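Local coordinates for periplasmic binding protein/LacI transcriptional regulator (Brachyspira murdochii, PDB 4KQC) that probably binds a carbohydrate or related solute as the binding protein of an ABC transporter, at residues Val223-Ser226 and Ala232-Ile235; Val236-Ala239 and Asp244-Val247; Lys254-Ala259 and Gln266-Gln271; Ile209-Ser212 and Met216-Gly219. All blocks are in the same frame, centred on the assembly; numbering follows the deposited sequence. Where two conformers were deposited one is given.

In the fold
All four contacts lie in the lobe built on the mixed sheet, and follow its chain from strand 208-211 to strand 267-270. Contact 4 joins strand 208-211 to helix 214-223, whose exit leads into contact 1; centres of the two are about 14 Å apart. Contacts 1 and 2 share the loop before strand 246-250 and touch through Tyr224 OH and Asp238 OD2, 2.6 Å apart. Strand 246-250 then lies between the strands of contacts 4 and 3: Val246 O is 2.9 Å from Ile209 N, and Val247 O is 2.8 Å from Gln266 N. Contacts 3 and 4 meet where Gln256 packs on Ala217, their centres about 10 Å apart.

Contact 1: residues Val223-Ser226 and Ala232-Ile235; sequences VYKS and ANTI
In the loop between helix 214-223 and strand 246-250 two parts of the chain meet nearly at right angles, joined by a single beta bridge between Ser226 and Thr234. Asn233 O is the shared acceptor. Lys225 N reaches it at 2.8 Å in an almost straight bond, 176° at the hydrogen and in the carbonyl plane, while Ser226 N adds a weak second bond to the same oxygen. In return Ile235 N donates to Ser226 O at 3.0 Å, tilted out of the plane of that carbonyl. Thr234 CA closes on the same Ser226 O at 3.3 Å in a CA-H...O contact.

The side chains of Lys225 and Asn233 lie side by side, pointing the same way, with Lys225 CE 3.3 Å from Asn233 OD1; Asn233 CB lies 3.4 Å from Val223 O. Tyr224 adds an aromatic part. Its ring presents an edge to Thr234 O, with CE1 3.6 Å from that oxygen, and its CD1 meets Ile235 CG2 obliquely at 3.7 Å. The phenol hydroxyl is bonded to Asp238. Ser226 OG, anti to the backbone N (chi1 174°), bonds Glu228 N, and Thr234 OG1 bonds both Glu228 O and Val236 N.

Two carbonyl oxygens thus accept all the hydrogen bonds between 223-226 and 232-235, and the buried part of the interface is the apolar meeting of Tyr224 and Ile235.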
loop_
_atom_site.group_PDB
_atom_site.type_symbol
_atom_site.label_atom_id
_atom_site.label_comp_id
_atom_site.label_asym_id
_atom_site.label_seq_id
_atom_site.Cartn_x
_atom_site.Cartn_y
_atom_site.Cartn_z
ATOM N N VAL A 223 16.843 -4.764 11.256
ATOM C CA VAL A 223 17.888 -5.783 11.045
ATOM C C VAL A 223 19.025 -5.292 10.129
ATOM O O VAL A 223 20.226 -5.595 10.369
ATOM C CB VAL A 223 17.255 -7.039 10.404
ATOM C CG1 VAL A 223 18.251 -8.136 10.156
ATOM C CG2 VAL A 223 16.196 -7.579 11.339
ATOM N N TYR A 224 18.630 -4.588 9.089
ATOM C CA TYR A 224 19.608 -4.042 8.093
ATOM C C TYR A 224 19.709 -2.527 8.236
ATOM O O TYR A 224 18.689 -1.817 8.161
ATOM C CB TYR A 224 19.193 -4.411 6.691
ATOM C CG TYR A 224 19.537 -5.836 6.368
ATOM C CD1 TYR A 224 20.841 -6.196 5.997
ATOM C CD2 TYR A 224 18.585 -6.852 6.431
ATOM C CE1 TYR A 224 21.143 -7.487 5.705
ATOM C CE2 TYR A 224 18.910 -8.132 6.145
ATOM C CZ TYR A 224 20.190 -8.453 5.774
ATOM O OH TYR A 224 20.497 -9.745 5.520
ATOM N N LYS A 225 20.905 -2.029 8.466
ATOM C CA LYS A 225 21.070 -0.685 8.918
ATOM C C LYS A 225 22.133 0.072 8.173
ATOM O O LYS A 225 22.319 1.249 8.434
ATOM C CB LYS A 225 21.401 -0.686 10.437
ATOM C CG LYS A 225 20.245 -1.252 11.281
ATOM C CD LYS A 225 20.368 -0.923 12.753
ATOM C CE LYS A 225 20.988 -2.032 13.558
ATOM N NZ LYS A 225 20.781 -1.749 15.024
ATOM N N SER A 226 22.786 -0.566 7.210
ATOM C CA SER A 226 23.864 0.100 6.480
ATOM C C SER A 226 23.924 -0.416 5.052
ATOM O O SER A 226 23.489 -1.547 4.794
ATOM C CB SER A 226 25.186 -0.180 7.181
ATOM O OG SER A 226 26.297 0.350 6.411
ATOM N N ALA A 232 28.580 -2.918 10.239
ATOM C CA ALA A 232 27.656 -3.781 10.965
ATOM C C ALA A 232 26.317 -3.760 10.270
ATOM O O ALA A 232 25.871 -2.692 9.823
ATOM C CB ALA A 232 27.469 -3.265 12.362
ATOM N N ASN A 233 25.666 -4.933 10.177
ATOM C CA ASN A 233 24.285 -4.991 9.717
ATOM C C ASN A 233 24.103 -4.398 8.336
ATOM O O ASN A 233 23.106 -3.751 8.045
ATOM C CB ASN A 233 23.362 -4.261 10.676
ATOM C CG ASN A 233 23.603 -4.659 12.096
ATOM O OD1 ASN A 233 23.696 -3.803 12.992
ATOM N ND2 ASN A 233 23.819 -5.953 12.296
ATOM N N THR A 234 25.065 -4.649 7.468
ATOM C CA THR A 234 25.040 -4.111 6.104
ATOM C C THR A 234 24.391 -5.027 5.052
ATOM O O THR A 234 24.452 -6.270 5.135
ATOM C CB THR A 234 26.478 -3.768 5.648
ATOM O OG1 THR A 234 26.423 -3.049 4.401
ATOM C CG2 THR A 234 27.345 -5.047 5.478
ATOM N N ILE A 235 23.803 -4.411 4.051
ATOM C CA ILE A 235 23.336 -5.179 2.865
ATOM C C ILE A 235 24.477 -5.585 1.946
ATOM O O ILE A 235 24.299 -6.457 1.083
ATOM C CB ILE A 235 22.228 -4.443 2.045
ATOM C CG1 ILE A 235 22.733 -3.131 1.479
ATOM C CG2 ILE A 235 21.013 -4.183 2.904
ATOM C CD1 ILE A 235 22.044 -2.640 0.218
#

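Contact 2: residues Val236-Ala239 and Asp244-Val247; sequences VGDA and DLVV
Asp244 reaches back to the backbone of Val236-Gly237 with one carboxylate oxygen, which makes the polar half of this turn. Gly237 N donates to Asp244 OD1 at 3.1 Å, with 152° at the hydrogen; the oxygen is met on its anti side, 27° out of the carboxylate plane. CG of Asp244 stands anti to the carbonyl carbon (chi1 -60°), a setting that brings the carboxylate round toward the turn although CB leaves in another direction.

Van der Waals contact surrounds the bond. The same OD1 rests 3.3 Å from Val236 CA and 3.5 Å from Val236 CG1, and the side chains of Val236 and Asp244 run alongside each other. An alanine in place of Asp244 is likely to leave Gly237 N without this acceptor and to uncover one flank of Val236.

Further along the packing is nonpolar in part: Ala239 CB lies 4.2 Å from Leu245 CD2. Ala239 CB also touches the backbone at Asp244 O, 3.7 Å away, and Leu245 CG sits 4.1 Å from Asp238 C. Besides Tyr224, the Asp238 carboxylate holds Gly203 N through OD2 and Lys204 N through OD1.

Arg131 of helix 113-133 bonds Asp244 O and packs on Ala239, and Val246 rests on the same helix. The turn feeds a central strand of the mixed sheet: Val246 pairs with Leu207 and Ile209 on the 208-211 side, Val247 with Gln266 beside strand 267-270.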
loop_
_atom_site.group_PDB
_atom_site.type_symbol
_atom_site.label_atom_id
_atom_site.label_comp_id
_atom_site.label_asym_id
_atom_site.label_seq_id
_atom_site.Cartn_x
_atom_site.Cartn_y
_atom_site.Cartn_z
ATOM N N VAL A 236 25.658 -5.011 2.163
ATOM C CA VAL A 236 26.772 -5.184 1.240
ATOM C C VAL A 236 27.404 -6.544 1.470
ATOM O O VAL A 236 27.777 -6.885 2.575
ATOM C CB VAL A 236 27.819 -4.038 1.382
ATOM C CG1 VAL A 236 29.021 -4.257 0.472
ATOM C CG2 VAL A 236 27.198 -2.700 1.077
ATOM N N GLY A 237 27.466 -7.346 0.421
ATOM C CA GLY A 237 28.040 -8.664 0.493
ATOM C C GLY A 237 27.155 -9.712 1.139
ATOM O O GLY A 237 27.608 -10.837 1.336
ATOM N N ASP A 238 25.897 -9.373 1.450
ATOM C CA ASP A 238 25.040 -10.301 2.200
ATOM C C ASP A 238 24.011 -11.013 1.377
ATOM O O ASP A 238 23.206 -11.753 1.924
ATOM C CB ASP A 238 24.354 -9.661 3.408
ATOM C CG ASP A 238 23.978 -10.693 4.489
ATOM O OD1 ASP A 238 24.728 -11.688 4.689
ATOM O OD2 ASP A 238 22.980 -10.500 5.209
ATOM N N ALA A 239 24.074 -10.859 0.070
ATOM C CA ALA A 239 23.192 -11.606 -0.826
ATOM C C ALA A 239 23.684 -13.011 -1.030
ATOM O O ALA A 239 24.837 -13.333 -0.773
ATOM C CB ALA A 239 23.018 -10.895 -2.142
ATOM N N ASP A 244 25.364 -7.653 -3.239
ATOM C CA ASP A 244 24.544 -6.829 -2.345
ATOM C C ASP A 244 23.067 -7.190 -2.476
ATOM O O ASP A 244 22.595 -7.494 -3.537
ATOM C CB ASP A 244 24.669 -5.382 -2.681
ATOM C CG ASP A 244 26.089 -4.871 -2.573
ATOM O OD1 ASP A 244 26.944 -5.580 -2.033
ATOM O OD2 ASP A 244 26.290 -3.738 -3.002
ATOM N N LEU A 245 22.361 -7.150 -1.350
ATOM C CA LEU A 245 20.930 -7.362 -1.379
ATOM C C LEU A 245 20.225 -6.255 -2.133
ATOM O O LEU A 245 20.599 -5.093 -1.966
ATOM C CB LEU A 245 20.359 -7.424 0.045
ATOM C CG LEU A 245 20.679 -8.639 0.821
ATOM C CD1 LEU A 245 20.329 -8.480 2.274
ATOM C CD2 LEU A 245 19.851 -9.819 0.319
ATOM N N VAL A 246 19.275 -6.641 -2.964
ATOM C CA VAL A 246 18.390 -5.717 -3.681
ATOM C C VAL A 246 17.054 -5.686 -2.978
ATOM O O VAL A 246 16.321 -6.647 -3.015
ATOM C CB VAL A 246 18.187 -6.099 -5.162
ATOM C CG1 VAL A 246 17.285 -5.083 -5.853
ATOM C CG2 VAL A 246 19.559 -6.189 -5.849
ATOM N N VAL A 247 16.798 -4.571 -2.329
ATOM C CA VAL A 247 15.616 -4.423 -1.492
ATOM C C VAL A 247 14.753 -3.286 -2.045
ATOM O O VAL A 247 15.271 -2.207 -2.332
ATOM C CB VAL A 247 16.023 -4.167 -0.033
ATOM C CG1 VAL A 247 14.790 -4.029 0.860
ATOM C CG2 VAL A 247 16.981 -5.251 0.485
#

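Contact 3: residues Lys254-Ala259 and Gln266-Gln271; sequences KPQLDA and QGSVTQ
Gln256 and Ser268 join helix 254-261 to strand 267-270 by one short side-chain hydrogen bond, and they alone make the direct contact between 254-259 and 266-271. Ser268 OG gives its proton to Gln256 OE1 at 2.7 Å. The hydroxyl approaches from above the amide plane, 36° out of it, with an angle of 133° at the oxygen, and Ser268 CB follows at 3.6 Å from OE1. With 8.8 Å between the CA atoms of Gln256 and Ser268, the glutamine has to span the gap: CG is anti to the backbone N (chi1 -173°) and the chain beyond it is extended.

The second shell settles which way the amide faces. Gln256 NE2 donates to the carbonyl oxygens of Phe250 and Ser252, at the end of strand 246-250 and just after it, which orients the amide with its oxygen toward Ser268. Both groups are buried, and the amide thereby has partners for oxygen and nitrogen alike. Ala217 of helix 214-223 packs against the glutamine side chain, while Tyr303 packs on Ser268.

The bond ties the helix to the second strand within the beta-alpha-beta unit of strand 246-250, helix 254-261 and strand 267-270. Helix 214-223 flanks the helix through Leu221, which touches Pro255 and Ala259. Strand 301-303 runs antiparallel beside 267-270, and helix 113-133 packs against Val269 through Ile119 and Val120.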
loop_
_atom_site.group_PDB
_atom_site.type_symbol
_atom_site.label_atom_id
_atom_site.label_comp_id
_atom_site.label_asym_id
_atom_site.label_seq_id
_atom_site.Cartn_x
_atom_site.Cartn_y
_atom_site.Cartn_z
ATOM N N LYS A 254 9.270 8.376 6.926
ATOM C CA LYS A 254 10.660 8.792 7.064
ATOM C C LYS A 254 11.687 7.673 7.085
ATOM O O LYS A 254 12.712 7.781 6.448
ATOM C CB LYS A 254 10.848 9.671 8.300
ATOM C CG LYS A 254 12.261 10.150 8.568
ATOM C CD LYS A 254 12.486 11.585 8.172
ATOM C CE LYS A 254 13.911 12.033 8.494
ATOM N NZ LYS A 254 14.595 12.470 7.244
ATOM N N PRO A 255 11.440 6.585 7.874
ATOM C CA PRO A 255 12.521 5.563 7.869
ATOM C C PRO A 255 12.819 4.998 6.479
ATOM O O PRO A 255 13.980 4.808 6.132
ATOM C CB PRO A 255 12.000 4.468 8.797
ATOM C CG PRO A 255 10.920 5.096 9.587
ATOM C CD PRO A 255 10.332 6.210 8.747
ATOM N N GLN A 256 11.766 4.720 5.728
ATOM C CA GLN A 256 11.913 4.251 4.365
ATOM C C GLN A 256 12.610 5.267 3.464
ATOM O O GLN A 256 13.401 4.872 2.592
ATOM C CB GLN A 256 10.543 3.817 3.788
ATOM C CG GLN A 256 10.638 3.158 2.429
ATOM C CD GLN A 256 9.419 2.324 2.011
ATOM O OE1 GLN A 256 9.515 1.485 1.095
ATOM N NE2 GLN A 256 8.253 2.543 2.662
ATOM N N LEU A 257 12.232 6.539 3.568
ATOM C CA LEU A 257 12.841 7.583 2.726
ATOM C C LEU A 257 14.303 7.675 3.037
ATOM O O LEU A 257 15.158 7.747 2.159
ATOM C CB LEU A 257 12.162 8.930 2.995
ATOM C CG LEU A 257 10.693 9.031 2.544
ATOM C CD1 LEU A 257 10.046 10.352 2.917
ATOM C CD2 LEU A 257 10.676 8.832 1.058
ATOM N N ASP A 258 14.654 7.707 4.323
ATOM C CA ASP A 258 16.074 7.770 4.677
ATOM C C ASP A 258 16.838 6.532 4.169
ATOM O O ASP A 258 17.993 6.667 3.735
ATOM C CB ASP A 258 16.201 7.833 6.195
ATOM C CG ASP A 258 15.807 9.179 6.752
ATOM O OD1 ASP A 258 15.665 10.151 5.960
ATOM O OD2 ASP A 258 15.656 9.244 8.001
ATOM N N ALA A 259 16.214 5.343 4.264
ATOM C CA ALA A 259 16.864 4.107 3.757
ATOM C C ALA A 259 17.123 4.205 2.265
ATOM O O ALA A 259 18.104 3.667 1.766
ATOM C CB ALA A 259 16.056 2.882 4.058
ATOM N N GLN A 266 16.673 0.183 -2.637
ATOM C CA GLN A 266 16.980 0.696 -3.970
ATOM C C GLN A 266 15.897 1.623 -4.476
ATOM O O GLN A 266 16.178 2.550 -5.225
ATOM C CB GLN A 266 17.247 -0.434 -4.974
ATOM C CG GLN A 266 18.458 -1.291 -4.640
ATOM C CD GLN A 266 19.641 -0.439 -4.149
ATOM O OE1 GLN A 266 20.026 -0.448 -2.950
ATOM N NE2 GLN A 266 20.173 0.373 -5.063
ATOM N N GLY A 267 14.655 1.404 -4.066
ATOM C CA GLY A 267 13.553 2.212 -4.579
ATOM C C GLY A 267 12.274 1.603 -4.049
ATOM O O GLY A 267 12.299 0.446 -3.547
ATOM N N SER A 268 11.205 2.334 -4.228
ATOM C CA SER A 268 9.872 1.908 -3.824
ATOM C C SER A 268 8.820 2.493 -4.701
ATOM O O SER A 268 9.072 3.404 -5.519
ATOM C CB SER A 268 9.603 2.344 -2.363
ATOM O OG SER A 268 10.425 1.634 -1.435
ATOM N N VAL A 269 7.602 1.986 -4.596
ATOM C CA VAL A 269 6.480 2.625 -5.302
ATOM C C VAL A 269 5.645 3.436 -4.359
ATOM O O VAL A 269 5.461 3.032 -3.212
ATOM C CB VAL A 269 5.598 1.607 -6.070
ATOM C CG1 VAL A 269 6.368 1.039 -7.214
ATOM C CG2 VAL A 269 5.091 0.515 -5.202
ATOM N N THR A 270 5.195 4.601 -4.817
ATOM C CA THR A 270 4.343 5.475 -3.976
ATOM C C THR A 270 2.981 5.580 -4.587
ATOM O O THR A 270 2.796 5.564 -5.800
ATOM C CB THR A 270 4.912 6.903 -3.778
ATOM O OG1 THR A 270 4.067 7.674 -2.922
ATOM C CG2 THR A 270 5.121 7.666 -5.076
ATOM N N GLN A 271 2.003 5.695 -3.728
ATOM C CA GLN A 271 0.662 6.038 -4.158
ATOM C C GLN A 271 0.506 7.547 -4.348
ATOM O O GLN A 271 1.449 8.279 -4.226
ATOM C CB GLN A 271 -0.362 5.529 -3.145
ATOM C CG GLN A 271 -0.257 4.060 -2.694
ATOM C CD GLN A 271 -1.335 3.716 -1.691
ATOM O OE1 GLN A 271 -2.538 3.718 -2.051
ATOM N NE2 GLN A 271 -0.978 3.461 -0.471
#

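Contact 4: residues Ile209-Ser212 and Met216-Gly219; sequences IYLS and MARG
Strand 208-211 passes almost at once into helix 214-223, bringing Leu211 CA within 5.4 Å of Met216 CA. Leu211 carries most of the strand's share of the packing and touches the helix with three parts of its side chain. CB meets CB of Met216, a selenomethionine, at 4.1 Å. The branch CD2 lies against the backbone, 3.8 Å from Met216 O, and the other branch CD1 covers Ala217, 3.8 Å from its CA and 4.0 Å from its CB. CG of Leu211 is anti to the carbonyl carbon (chi1 -54°), and from there the two methyls divide between the Met216 carbonyl and Ala217. An alanine at Leu211 would probably open a gap over Ala217 and the Met216 carbonyl, leaving this residue's side of the contact to little more than CB against Met216 CB.

Met216 also reaches Ser212: its CG is 3.9 Å from both Ser212 N and Ser212 OG. The chain then bends, so that the selenium end leads away from the strand, and the side chain packs on Pro186 and Leu148. Ser212 OG bonds Leu146 O of strand 141-146, and Ser212 O takes a bond from Arg157 NH1 of helix 152-171.

Contact between 209-212 and 216-219 is therefore a buried seam of van der Waals contacts, apolar at Leu211-Met216 and Leu211-Ala217. With no polar bond between the two segments, hydrophobic burial is the attraction they share.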
loop_
_atom_site.group_PDB
_atom_site.type_symbol
_atom_site.label_atom_id
_atom_site.label_comp_id
_atom_site.label_asym_id
_atom_site.label_seq_id
_atom_site.Cartn_x
_atom_site.Cartn_y
_atom_site.Cartn_z
ATOM N N ILE A 209 14.680 -8.676 -1.709
ATOM C CA ILE A 209 13.594 -8.647 -0.768
ATOM C C ILE A 209 12.630 -7.571 -1.171
ATOM O O ILE A 209 13.034 -6.400 -1.367
ATOM C CB ILE A 209 14.123 -8.334 0.620
ATOM C CG1 ILE A 209 15.172 -9.393 1.079
ATOM C CG2 ILE A 209 12.937 -8.222 1.559
ATOM C CD1 ILE A 209 15.868 -9.044 2.409
ATOM N N TYR A 210 11.375 -7.953 -1.356
ATOM C CA TYR A 210 10.280 -6.986 -1.666
ATOM C C TYR A 210 9.469 -6.760 -0.359
ATOM O O TYR A 210 8.959 -7.701 0.273
ATOM C CB TYR A 210 9.367 -7.538 -2.753
ATOM C CG TYR A 210 8.030 -6.845 -2.879
ATOM C CD1 TYR A 210 7.890 -5.477 -2.874
ATOM C CD2 TYR A 210 6.878 -7.575 -3.053
ATOM C CE1 TYR A 210 6.653 -4.856 -3.088
ATOM C CE2 TYR A 210 5.663 -6.969 -3.184
ATOM C CZ TYR A 210 5.534 -5.637 -3.220
ATOM O OH TYR A 210 4.287 -5.115 -3.366
ATOM N N LEU A 211 9.415 -5.495 0.059
ATOM C CA LEU A 211 8.712 -5.008 1.230
ATOM C C LEU A 211 7.356 -4.423 0.843
ATOM O O LEU A 211 7.324 -3.403 0.181
ATOM C CB LEU A 211 9.622 -3.946 1.880
ATOM C CG LEU A 211 11.064 -4.331 2.222
ATOM C CD1 LEU A 211 11.883 -3.087 2.520
ATOM C CD2 LEU A 211 11.048 -5.332 3.353
ATOM N N SER A 212 6.258 -5.134 1.106
ATOM C CA SER A 212 4.924 -4.759 0.616
ATOM C C SER A 212 4.285 -3.543 1.261
ATOM O O SER A 212 3.269 -3.085 0.746
ATOM C CB SER A 212 3.963 -5.956 0.589
ATOM O OG SER A 212 3.636 -6.381 1.887
HETATM N N MSE A 216 6.495 -3.304 6.837
HETATM C CA MSE A 216 7.543 -4.226 6.420
HETATM C C MSE A 216 8.889 -3.565 6.344
HETATM O O MSE A 216 9.896 -4.159 6.769
HETATM C CB MSE A 216 7.225 -4.909 5.091
HETATM C CG MSE A 216 5.936 -5.685 4.904
HETATM SE SE MSE A 216 5.677 -7.113 6.225
HETATM C CE MSE A 216 4.467 -6.181 7.475
ATOM N N ALA A 217 8.941 -2.372 5.750
ATOM C CA ALA A 217 10.211 -1.632 5.644
ATOM C C ALA A 217 10.775 -1.296 7.022
ATOM O O ALA A 217 11.965 -1.500 7.265
ATOM C CB ALA A 217 10.018 -0.394 4.832
ATOM N N ARG A 218 9.930 -0.849 7.943
ATOM C CA ARG A 218 10.435 -0.591 9.322
ATOM C C ARG A 218 11.031 -1.827 9.963
ATOM O O ARG A 218 12.072 -1.746 10.562
ATOM C CB ARG A 218 9.345 -0.025 10.244
ATOM C CG ARG A 218 8.992 1.428 10.088
ATOM C CD ARG A 218 8.351 1.946 11.410
ATOM N NE ARG A 218 7.209 1.137 11.848
ATOM C CZ ARG A 218 6.000 1.114 11.268
ATOM N NH1 ARG A 218 5.697 1.880 10.213
ATOM N NH2 ARG A 218 5.051 0.334 11.770
ATOM N N GLY A 219 10.353 -2.973 9.896
ATOM C CA GLY A 219 10.855 -4.209 10.429
ATOM C C GLY A 219 12.134 -4.622 9.794
ATOM O O GLY A 219 13.074 -5.087 10.440
#